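Long-range contact in dihydrodipicolinate reductase N-terminus domain-containing protein (Mycobacterium smegmatis, PDB 6IAQ), which is an NADP-binding amine dehydrogenase, probably catalysing the asymmetric reductive amination of ketones: residues D160-K165 / N283-E288. Residues are numbered along the deposited sequence; the frame is centred on the assembly and turned at random.
Sequences DTVRGK and NEWTIE
Strands 161-165 and 283-288 run antiparallel, their axes 168° apart, with T161–E288, R163–T286 and K165–E284 as hydrogen-bonded pairs. At the end of the ladder E288 O accepts from both D160 N (2.8 Å) and T161 N (3.1 Å), which defines a classic beta bulge. On the face carrying V162, W285 and I287, the indole lies flat across G164: G164 CA sits 3.4 Å from the centroid of the W285 six-membered ring, 13° off the normal, a CH-pi contact that the missing side chain makes possible. V162 CG1, anti to the backbone N, meets the ring edge at W285 CE3 (3.9 Å). W285 NE1 donates to N283 OD1 (2.9 Å) in the indole plane but from above the carbonyl plane, restricting the ring together with G164. The opposite face is polar and carries the charges. R163, bent at chi2 and chi3, brings NH1 to E288 OE1 (2.6 Å) in a salt bridge, guanidinium and carboxylate planes 76° apart. K165 NZ and E284 OE1 form a long salt bridge (3.7 Å), with a water accepting from NZ and donating to OE1. This antiparallel pair belongs to the C-terminal domain's mixed sheet, strand 158-169 lying between 265-273 and 282-288, with helix 141-153 covering W285 and I287.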
loop_
_atom_site.group_PDB
_atom_site.type_symbol
_atom_site.label_atom_id
_atom_site.label_comp_id
_atom_site.label_asym_id
_atom_site.label_seq_id
_atom_site.Cartn_x
_atom_site.Cartn_y
_atom_site.Cartn_z
ATOM N N ASP A 160 4.145 -4.769 -17.950
ATOM C CA ASP A 160 5.002 -4.261 -19.045
ATOM C C ASP A 160 5.746 -3.019 -18.555
ATOM O O ASP A 160 6.967 -2.993 -18.677
ATOM C CB ASP A 160 4.179 -3.951 -20.294
ATOM C CG ASP A 160 3.466 -5.182 -20.828
ATOM O OD1 ASP A 160 4.034 -6.270 -20.713
ATOM O OD2 ASP A 160 2.317 -5.036 -21.300
ATOM N N THR A 161 5.021 -2.032 -18.029
ATOM C CA THR A 161 5.582 -0.723 -17.634
ATOM C C THR A 161 4.962 -0.256 -16.317
ATOM O O THR A 161 3.717 -0.258 -16.198
ATOM C CB THR A 161 5.341 0.328 -18.713
ATOM O OG1 THR A 161 5.726 -0.265 -19.946
ATOM C CG2 THR A 161 6.168 1.576 -18.504
ATOM N N VAL A 162 5.811 0.207 -15.404
ATOM C CA VAL A 162 5.408 0.995 -14.206
ATOM C C VAL A 162 5.864 2.436 -14.441
ATOM O O VAL A 162 7.090 2.651 -14.628
ATOM C CB VAL A 162 6.002 0.413 -12.914
ATOM C CG1 VAL A 162 5.541 1.210 -11.698
ATOM C CG2 VAL A 162 5.665 -1.061 -12.759
ATOM N N ARG A 163 4.914 3.383 -14.446
ATOM C CA ARG A 163 5.181 4.801 -14.745
ATOM C C ARG A 163 4.676 5.661 -13.583
ATOM O O ARG A 163 3.493 5.540 -13.214
ATOM C CB ARG A 163 4.517 5.223 -16.064
ATOM C CG ARG A 163 5.091 4.557 -17.300
ATOM C CD ARG A 163 5.182 5.529 -18.461
ATOM N NE ARG A 163 3.927 5.566 -19.178
ATOM C CZ ARG A 163 3.705 4.975 -20.355
ATOM N NH1 ARG A 163 2.512 5.074 -20.916
ATOM N NH2 ARG A 163 4.664 4.297 -20.970
ATOM N N GLY A 164 5.550 6.515 -13.058
ATOM C CA GLY A 164 5.209 7.476 -12.003
ATOM C C GLY A 164 5.432 8.895 -12.458
ATOM O O GLY A 164 6.379 9.161 -13.241
ATOM N N LYS A 165 4.592 9.787 -11.955
ATOM C CA LYS A 165 4.661 11.232 -12.207
ATOM C C LYS A 165 4.415 11.916 -10.870
ATOM O O LYS A 165 3.402 11.593 -10.220
ATOM C CB LYS A 165 3.651 11.675 -13.274
ATOM C CG LYS A 165 3.860 13.102 -13.748
ATOM C CD LYS A 165 3.000 13.549 -14.923
ATOM C CE LYS A 165 1.532 13.658 -14.575
ATOM N NZ LYS A 165 0.859 14.766 -15.303
ATOM N N ASN A 283 0.822 12.820 -7.217
ATOM C CA ASN A 283 1.395 11.462 -7.201
ATOM C C ASN A 283 0.504 10.577 -8.084
ATOM O O ASN A 283 -0.571 10.183 -7.625
ATOM C CB ASN A 283 1.463 10.893 -5.790
ATOM C CG ASN A 283 2.317 9.643 -5.747
ATOM O OD1 ASN A 283 3.434 9.668 -6.275
ATOM N ND2 ASN A 283 1.832 8.601 -5.099
ATOM N N GLU A 284 0.922 10.323 -9.318
ATOM C CA GLU A 284 0.096 9.599 -10.320
ATOM C C GLU A 284 0.925 8.465 -10.901
ATOM O O GLU A 284 2.006 8.738 -11.455
ATOM C CB GLU A 284 -0.383 10.509 -11.438
ATOM C CG GLU A 284 -1.284 11.624 -10.986
ATOM C CD GLU A 284 -1.712 12.591 -12.085
ATOM O OE1 GLU A 284 -1.191 12.532 -13.234
ATOM O OE2 GLU A 284 -2.508 13.462 -11.776
ATOM N N TRP A 285 0.465 7.239 -10.698
ATOM C CA TRP A 285 1.176 6.025 -11.158
ATOM C C TRP A 285 0.251 5.187 -12.045
ATOM O O TRP A 285 -0.940 5.030 -11.732
ATOM C CB TRP A 285 1.691 5.205 -9.988
ATOM C CG TRP A 285 2.783 5.912 -9.259
ATOM C CD1 TRP A 285 2.641 6.983 -8.430
ATOM C CD2 TRP A 285 4.185 5.621 -9.320
ATOM N NE1 TRP A 285 3.865 7.325 -7.917
ATOM C CE2 TRP A 285 4.834 6.549 -8.479
ATOM C CE3 TRP A 285 4.960 4.670 -9.985
ATOM C CZ2 TRP A 285 6.224 6.555 -8.295
ATOM C CZ3 TRP A 285 6.326 4.688 -9.820
ATOM C CH2 TRP A 285 6.947 5.615 -8.977
ATOM N N THR A 286 0.815 4.701 -13.133
ATOM C CA THR A 286 0.142 3.792 -14.089
ATOM C C THR A 286 0.978 2.526 -14.175
ATOM O O THR A 286 2.206 2.626 -14.248
ATOM C CB THR A 286 0.006 4.454 -15.457
ATOM O OG1 THR A 286 -0.757 5.648 -15.290
ATOM C CG2 THR A 286 -0.618 3.535 -16.482
ATOM N N ILE A 287 0.305 1.385 -14.155
ATOM C CA ILE A 287 0.908 0.087 -14.568
ATOM C C ILE A 287 0.240 -0.348 -15.870
ATOM O O ILE A 287 -0.993 -0.478 -15.886
ATOM C CB ILE A 287 0.775 -0.949 -13.456
ATOM C CG1 ILE A 287 1.441 -0.443 -12.175
ATOM C CG2 ILE A 287 1.352 -2.281 -13.898
ATOM C CD1 ILE A 287 1.280 -1.384 -11.000
ATOM N N GLU A 288 1.028 -0.475 -16.932
ATOM C CA GLU A 288 0.585 -1.066 -18.222
ATOM C C GLU A 288 0.930 -2.550 -18.186
ATOM O O GLU A 288 2.096 -2.902 -17.911
ATOM C CB GLU A 288 1.230 -0.349 -19.408
ATOM C CG GLU A 288 0.805 1.108 -19.494
ATOM C CD GLU A 288 1.604 1.935 -20.486
ATOM O OE1 GLU A 288 1.048 2.891 -21.029
ATOM O OE2 GLU A 288 2.784 1.635 -20.694
HETATM O O HOH W 1 -1.417 14.880 -14.244
#